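Local coordinates for myosin-4 (Saccharomyces cerevisiae, PDB 3MMI), which serves as a class V myosin motor on actin that, recruited through She3, carries ASH1 and other mRNAs to the yeast bud, here represented by its cargo-side globular tail, at residues F192-L195 / N196-A200; S255-E258 / P259-D263. All coordinates share one frame; numbering follows the deposited sequence.

Contact 1. Residues F192-L195 / N196-A200; sequences FTFL and NEFDA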
ATOM      1  N   PHE A 192      -4.138  15.295  -9.989  1.00 23.48           N
ATOM      2  CA  PHE A 192      -2.812  15.385 -10.635  1.00 26.64           C
ATOM      3  C   PHE A 192      -1.779  16.231  -9.891  1.00 26.75           C
ATOM      4  O   PHE A 192      -0.596  15.843  -9.775  1.00 26.00           O
ATOM      5  CB  PHE A 192      -2.935  15.861 -12.057  1.00 27.04           C
ATOM      6  CG  PHE A 192      -3.694  14.908 -12.940  1.00 29.88           C
ATOM      7  CD1 PHE A 192      -3.724  13.536 -12.665  1.00 28.46           C
ATOM      8  CD2 PHE A 192      -4.432  15.383 -14.026  1.00 31.85           C
ATOM      9  CE1 PHE A 192      -4.424  12.625 -13.502  1.00 26.84           C
ATOM     10  CE2 PHE A 192      -5.149  14.450 -14.856  1.00 38.76           C
ATOM     11  CZ  PHE A 192      -5.116  13.036 -14.536  1.00 30.94           C
ATOM     12  N   THR A 193      -2.272  17.283  -9.247  1.00 24.93           N
ATOM     13  CA  THR A 193      -1.444  18.088  -8.397  1.00 27.11           C
ATOM     14  C   THR A 193      -1.029  17.345  -7.146  1.00 25.39           C
ATOM     15  O   THR A 193       0.162  17.433  -6.715  1.00 25.18           O
ATOM     16  CB  THR A 193      -2.149  19.444  -8.071  1.00 30.70           C
ATOM     17  OG1 THR A 193      -2.238  20.159  -9.307  1.00 25.79           O
ATOM     18  CG2 THR A 193      -1.342  20.239  -7.108  1.00 26.69           C
ATOM     19  N   PHE A 194      -1.975  16.602  -6.585  1.00 25.02           N
ATOM     20  CA  PHE A 194      -1.678  15.811  -5.398  1.00 23.52           C
ATOM     21  C   PHE A 194      -0.586  14.750  -5.654  1.00 24.19           C
ATOM     22  O   PHE A 194       0.303  14.549  -4.835  1.00 25.70           O
ATOM     23  CB  PHE A 194      -2.926  15.150  -4.822  1.00 25.08           C
ATOM     24  CG  PHE A 194      -2.591  14.070  -3.794  1.00 26.12           C
ATOM     25  CD1 PHE A 194      -2.470  14.385  -2.499  1.00 28.78           C
ATOM     26  CD2 PHE A 194      -2.374  12.733  -4.180  1.00 36.84           C
ATOM     27  CE1 PHE A 194      -2.188  13.441  -1.544  1.00 32.78           C
ATOM     28  CE2 PHE A 194      -2.064  11.737  -3.227  1.00 36.23           C
ATOM     29  CZ  PHE A 194      -1.950  12.109  -1.897  1.00 35.36           C
ATOM     30  N   LEU A 195      -0.673  14.069  -6.779  1.00 22.24           N
ATOM     31  CA  LEU A 195       0.272  13.044  -7.147  1.00 22.80           C
ATOM     32  C   LEU A 195       1.616  13.638  -7.535  1.00 24.83           C
ATOM     33  O   LEU A 195       2.647  13.015  -7.239  1.00 21.53           O
ATOM     34  CB  LEU A 195      -0.215  12.224  -8.365  1.00 19.08           C
ATOM     35  CG  LEU A 195      -1.446  11.342  -8.021  1.00 25.15           C
ATOM     36  CD1 LEU A 195      -2.013  10.638  -9.229  1.00 17.89           C
ATOM     37  CD2 LEU A 195      -1.110  10.339  -6.845  1.00 22.53           C
ATOM     38  N   ASN A 196       1.591  14.827  -8.196  1.00 23.49           N
ATOM     39  CA  ASN A 196       2.895  15.555  -8.430  1.00 27.07           C
ATOM     40  C   ASN A 196       3.548  15.968  -7.103  1.00 22.25           C
ATOM     41  O   ASN A 196       4.712  15.915  -6.959  1.00 21.04           O
ATOM     42  CB  ASN A 196       2.737  16.835  -9.323  1.00 26.06           C
ATOM     43  CG  ASN A 196       2.320  16.524 -10.759  1.00 22.13           C
ATOM     44  OD1 ASN A 196       1.490  17.241 -11.352  1.00 25.54           O
ATOM     45  ND2 ASN A 196       2.818  15.449 -11.291  1.00 18.56           N
ATOM     46  N   GLU A 197       2.722  16.311  -6.129  1.00 23.05           N
ATOM     47  CA  GLU A 197       3.229  16.723  -4.848  1.00 24.49           C
ATOM     48  C   GLU A 197       3.653  15.529  -4.003  1.00 26.61           C
ATOM     49  O   GLU A 197       4.613  15.610  -3.250  1.00 27.25           O
ATOM     50  CB  GLU A 197       2.210  17.632  -4.126  1.00 24.77           C
ATOM     51  CG  GLU A 197       2.135  19.029  -4.812  1.00 30.44           C
ATOM     52  CD  GLU A 197       1.064  19.970  -4.246  1.00 32.65           C
ATOM     53  OE1 GLU A 197       0.433  19.646  -3.206  1.00 35.12           O
ATOM     54  OE2 GLU A 197       0.835  21.005  -4.854  1.00 26.21           O
ATOM     55  N   PHE A 198       2.958  14.389  -4.147  1.00 25.63           N
ATOM     56  CA  PHE A 198       3.370  13.145  -3.509  1.00 23.92           C
ATOM     57  C   PHE A 198       4.691  12.752  -4.081  1.00 25.36           C
ATOM     58  O   PHE A 198       5.648  12.367  -3.377  1.00 25.88           O
ATOM     59  CB  PHE A 198       2.329  12.045  -3.821  1.00 25.23           C
ATOM     60  CG  PHE A 198       2.529  10.775  -3.090  1.00 23.64           C
ATOM     61  CD1 PHE A 198       3.327  10.714  -1.944  1.00 24.16           C
ATOM     62  CD2 PHE A 198       1.818   9.639  -3.467  1.00 24.81           C
ATOM     63  CE1 PHE A 198       3.465   9.544  -1.206  1.00 27.26           C
ATOM     64  CE2 PHE A 198       2.030   8.461  -2.794  1.00 22.13           C
ATOM     65  CZ  PHE A 198       2.812   8.418  -1.637  1.00 21.72           C
ATOM     66  N   ASP A 199       4.782  12.835  -5.390  1.00 25.24           N
ATOM     67  CA  ASP A 199       6.013  12.509  -6.062  1.00 26.86           C
ATOM     68  C   ASP A 199       7.239  13.396  -5.684  1.00 28.90           C
ATOM     69  O   ASP A 199       8.372  12.911  -5.585  1.00 27.23           O
ATOM     70  CB  ASP A 199       5.785  12.612  -7.565  1.00 26.77           C
ATOM     71  CG  ASP A 199       7.029  12.195  -8.384  1.00 34.85           C
ATOM     72  OD1 ASP A 199       7.190  11.002  -8.726  1.00 32.01           O
ATOM     73  OD2 ASP A 199       7.904  13.059  -8.651  1.00 44.10           O
ATOM     74  N   ALA A 200       7.011  14.696  -5.430  1.00 31.16           N
ATOM     75  CA  ALA A 200       8.141  15.611  -4.993  1.00 30.36           C
ATOM     76  C   ALA A 200       8.701  15.246  -3.658  1.00 28.72           C
ATOM     77  O   ALA A 200       9.897  15.305  -3.463  1.00 29.35           O
ATOM     78  CB  ALA A 200       7.659  17.100  -4.957  1.00 28.72           C
TER
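Thr-193 and Glu-197 lie side by side, one turn apart on the alpha-helix 185-204 of the globular tail, a helical domain of the dilute type. The CB of Glu-197 rests against Thr-193 O at 3.3 Å, and CG, beside its own backbone N and anti to the carbonyl carbon (chi1 -72°), stays as near to that oxygen. Beyond CG the chain is extended, which carries CD along Thr-193 toward CG2 and leaves OE2 at the methyl. Thr-193 is turned to receive it: CG2 stands anti to the backbone N, while OG1 makes a weak hydrogen bond back to Ala-189 O. Both suit this exposed side of the helix: the threonine hydroxyl finds an acceptor in its own helix, and the glutamate lays its methylenes over a backbone carbonyl and carries its charge outward.

Four i to i+4 bonds join 192-195 to 196-200, among them Glu-197 N to Thr-193 O at 2.9 Å and Phe-198 N to Phe-194 O at 2.7 Å. The large apolar residues face other helices. Phe-194 and Phe-198 approach obliquely through CE2 and CD2, 4.4 Å apart, and both lean on helix 132-168; Phe-198 also reaches helix 209-234. Leu-195, buried, turns to helix 240-257, a fitting place for a branched aliphatic chain among aromatic rings. Asp-199 OD1 is hydrogen-bonded to His-212 NE2 of helix 209-234, while its CB stays 3.2 Å from Leu-195 O. On the outer side, the Glu-197 chain ends with OE2 3.2 Å from Thr-193 CG2.

Contact 2. Residues S255-E258 / P259-D263; sequences SWFE and PRIED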
ATOM      1  N   SER A 255      -3.641   7.583 -16.626  1.00 24.67           N
ATOM      2  CA  SER A 255      -2.822   8.417 -17.491  1.00 25.83           C
ATOM      3  C   SER A 255      -1.658   9.140 -16.741  1.00 26.93           C
ATOM      4  O   SER A 255      -0.571   9.140 -17.253  1.00 27.58           O
ATOM      5  CB  SER A 255      -3.673   9.408 -18.298  1.00 23.61           C
ATOM      6  OG  SER A 255      -4.153  10.444 -17.465  1.00 28.12           O
ATOM      7  N   TRP A 256      -1.864   9.622 -15.499  1.00 27.12           N
ATOM      8  CA  TRP A 256      -0.787  10.197 -14.702  1.00 26.74           C
ATOM      9  C   TRP A 256       0.358   9.175 -14.432  1.00 31.09           C
ATOM     10  O   TRP A 256       1.551   9.509 -14.452  1.00 28.99           O
ATOM     11  CB  TRP A 256      -1.313  10.743 -13.366  1.00 23.54           C
ATOM     12  CG  TRP A 256      -0.270  11.533 -12.665  1.00 25.94           C
ATOM     13  CD1 TRP A 256      -0.091  12.944 -12.723  1.00 21.00           C
ATOM     14  CD2 TRP A 256       0.744  11.053 -11.771  1.00 19.80           C
ATOM     15  NE1 TRP A 256       1.000  13.305 -11.931  1.00 20.18           N
ATOM     16  CE2 TRP A 256       1.532  12.185 -11.357  1.00 22.51           C
ATOM     17  CE3 TRP A 256       1.087   9.793 -11.291  1.00 24.74           C
ATOM     18  CZ2 TRP A 256       2.600  12.074 -10.482  1.00 19.77           C
ATOM     19  CZ3 TRP A 256       2.194   9.679 -10.426  1.00 23.28           C
ATOM     20  CH2 TRP A 256       2.909  10.823 -10.012  1.00 23.61           C
ATOM     21  N   PHE A 257      -0.016   7.940 -14.099  1.00 33.51           N
ATOM     22  CA  PHE A 257       0.975   6.942 -13.653  1.00 35.77           C
ATOM     23  C   PHE A 257       1.733   6.426 -14.837  1.00 40.75           C
ATOM     24  O   PHE A 257       2.740   5.716 -14.710  1.00 41.62           O
ATOM     25  CB  PHE A 257       0.315   5.759 -12.940  1.00 30.42           C
ATOM     26  CG  PHE A 257      -0.226   6.107 -11.637  1.00 24.79           C
ATOM     27  CD1 PHE A 257      -1.459   6.650 -11.540  1.00 22.75           C
ATOM     28  CD2 PHE A 257       0.541   5.981 -10.512  1.00 21.61           C
ATOM     29  CE1 PHE A 257      -1.959   7.054 -10.345  1.00 22.04           C
ATOM     30  CE2 PHE A 257       0.057   6.344  -9.295  1.00 22.14           C
ATOM     31  CZ  PHE A 257      -1.197   6.905  -9.199  1.00 25.15           C
ATOM     32  N   GLU A 258       1.244   6.732 -16.018  1.00 45.57           N
ATOM     33  CA  GLU A 258       1.741   5.892 -17.096  1.00 49.31           C
ATOM     34  C   GLU A 258       3.181   6.119 -17.564  1.00 49.75           C
ATOM     35  O   GLU A 258       3.896   5.151 -17.756  1.00 50.05           O
ATOM     36  CB  GLU A 258       0.754   5.787 -18.247  1.00 49.45           C
ATOM     37  CG  GLU A 258       0.243   4.387 -18.372  1.00 52.07           C
ATOM     38  CD  GLU A 258      -0.989   4.239 -19.277  1.00 61.06           C
ATOM     39  OE1 GLU A 258      -1.520   5.218 -19.904  1.00 56.87           O
ATOM     40  OE2 GLU A 258      -1.462   3.081 -19.339  1.00 67.64           O
ATOM     41  N   PRO A 259       3.610   7.391 -17.719  1.00 49.33           N
ATOM     42  CA  PRO A 259       5.043   7.601 -17.968  1.00 49.20           C
ATOM     43  C   PRO A 259       5.961   7.293 -16.742  1.00 50.23           C
ATOM     44  O   PRO A 259       7.088   7.814 -16.700  1.00 51.03           O
ATOM     45  CB  PRO A 259       5.102   9.105 -18.300  1.00 49.72           C
ATOM     46  CG  PRO A 259       3.927   9.694 -17.562  1.00 49.00           C
ATOM     47  CD  PRO A 259       2.843   8.647 -17.724  1.00 47.84           C
ATOM     48  N   ARG A 260       5.516   6.478 -15.761  1.00 49.88           N
ATOM     49  CA  ARG A 260       6.220   6.425 -14.444  1.00 48.79           C
ATOM     50  C   ARG A 260       6.521   5.034 -13.932  1.00 50.52           C
ATOM     51  O   ARG A 260       7.506   4.793 -13.212  1.00 51.85           O
ATOM     52  CB  ARG A 260       5.418   7.153 -13.382  1.00 47.68           C
ATOM     53  CG  ARG A 260       5.052   8.490 -13.841  1.00 45.97           C
ATOM     54  CD  ARG A 260       4.560   9.244 -12.701  1.00 50.56           C
ATOM     55  NE  ARG A 260       5.434  10.369 -12.365  1.00 54.36           N
ATOM     56  CZ  ARG A 260       5.301  11.570 -12.933  1.00 53.38           C
ATOM     57  NH1 ARG A 260       4.308  11.757 -13.836  1.00 39.75           N
ATOM     58  NH2 ARG A 260       6.132  12.569 -12.568  1.00 43.87           N
ATOM     59  N   ILE A 261       5.624   4.114 -14.223  1.00 50.54           N
ATOM     60  CA  ILE A 261       5.806   2.830 -13.632  1.00 48.02           C
ATOM     61  C   ILE A 261       5.547   1.863 -14.807  1.00 47.77           C
ATOM     62  O   ILE A 261       5.034   2.242 -15.850  1.00 42.28           O
ATOM     63  CB  ILE A 261       4.897   2.645 -12.321  1.00 48.21           C
ATOM     64  CG1 ILE A 261       3.512   2.078 -12.666  1.00 49.43           C
ATOM     65  CG2 ILE A 261       4.696   3.972 -11.598  1.00 42.84           C
ATOM     66  CD1 ILE A 261       2.457   2.359 -11.563  1.00 51.15           C
ATOM     67  N   GLU A 262       5.890   0.619 -14.544  1.00 50.40           N
ATOM     68  CA  GLU A 262       5.904  -0.476 -15.483  1.00 54.24           C
ATOM     69  C   GLU A 262       4.558  -0.621 -16.251  1.00 53.87           C
ATOM     70  O   GLU A 262       4.518  -0.478 -17.470  1.00 53.60           O
ATOM     71  CB  GLU A 262       6.124  -1.751 -14.629  1.00 58.46           C
ATOM     72  CG  GLU A 262       5.213  -1.738 -13.254  1.00 61.06           C
ATOM     73  CD  GLU A 262       6.058  -1.533 -12.010  1.00 70.11           C
ATOM     74  OE1 GLU A 262       6.755  -0.490 -11.926  1.00 72.48           O
ATOM     75  OE2 GLU A 262       6.038  -2.428 -11.105  1.00 75.09           O
ATOM     76  N   ASP A 263       3.486  -0.948 -15.527  1.00 50.95           N
ATOM     77  CA  ASP A 263       2.217  -1.408 -16.093  1.00 49.01           C
ATOM     78  C   ASP A 263       1.309  -1.186 -14.860  1.00 42.52           C
ATOM     79  O   ASP A 263       1.434  -1.883 -13.888  1.00 40.62           O
ATOM     80  CB  ASP A 263       2.378  -2.927 -16.463  1.00 52.56           C
ATOM     81  CG  ASP A 263       1.242  -3.488 -17.391  1.00 58.20           C
ATOM     82  OD1 ASP A 263       0.294  -2.702 -17.841  1.00 52.48           O
ATOM     83  OD2 ASP A 263       1.323  -4.771 -17.611  1.00 56.69           O
TER
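Arg-260 lays its guanidinium flat on the indole of Trp-256, a cation-pi stack made where helix 240-257 of the dilute-type globular tail gives way to a loop. The planes are 8° from parallel and the centres 4.0 Å apart. CD sits over the six-membered ring in a CH-pi contact, 3.3 Å from Trp-256 CZ3, and from there a bend at chi3 (114°) sends NE and the guanidinium on across the same face. Arginine suits the place because its methylene and its flat cation can both use one aromatic face. The Arg-260 side chain also touches Asp-199 of helix 185-204.

The backbone runs out of regular helical bonding here. Ser-255 O accepts from Glu-258 N at 3.3 Å, three residues on, whereas the next residue, Pro-259, has no N-H to offer it and sets its CD against that oxygen instead. A proline is tolerated here, where regular helical bonding is already giving out. Trp-256 O likewise meets Pro-259 CD, and lies in the plane of the guanidinium, at its edge, 3.6 Å from Arg-260 NH1. Phe-257 O takes two bent, weak bonds, from Arg-260 N at 3.1 Å and from Ile-261 N at 3.3 Å, a loose tether for the start of the loop. The serine hydroxyl turns back to Arg-252 O.

Were Trp-256 an alanine, the face beneath Arg-260 would be gone, the guanidinium would probably be left to turn, and a gap would be likely to open beside Leu-195 and Phe-216, which pack on the indole. On the buried side of the turn, Ile-261 continues the apolar surface of the helix, its CD1 lying 4.2 Å from Phe-257 CD2.

In the fold
Both contacts are local, each made within a single run of chain, so neither closes a long loop; they follow in series and neither nest nor cross. From the N terminus, contact 1 comes first, within helix 185-204. The chain then passes through helix 209-234 and along helix 240-257 to contact 2 at its C-terminal end; the centres of the two contacts are about 13 Å apart. Their residues nevertheless touch: Phe-192 CE1 comes within 3.6 Å of Trp-256 CB, and Leu-195 packs on Trp-256 and Phe-257. Phe-216 of the intervening helix touches Asp-199 from contact 1 and Trp-256, Phe-257 and Ile-261 from contact 2, tying all three helices together.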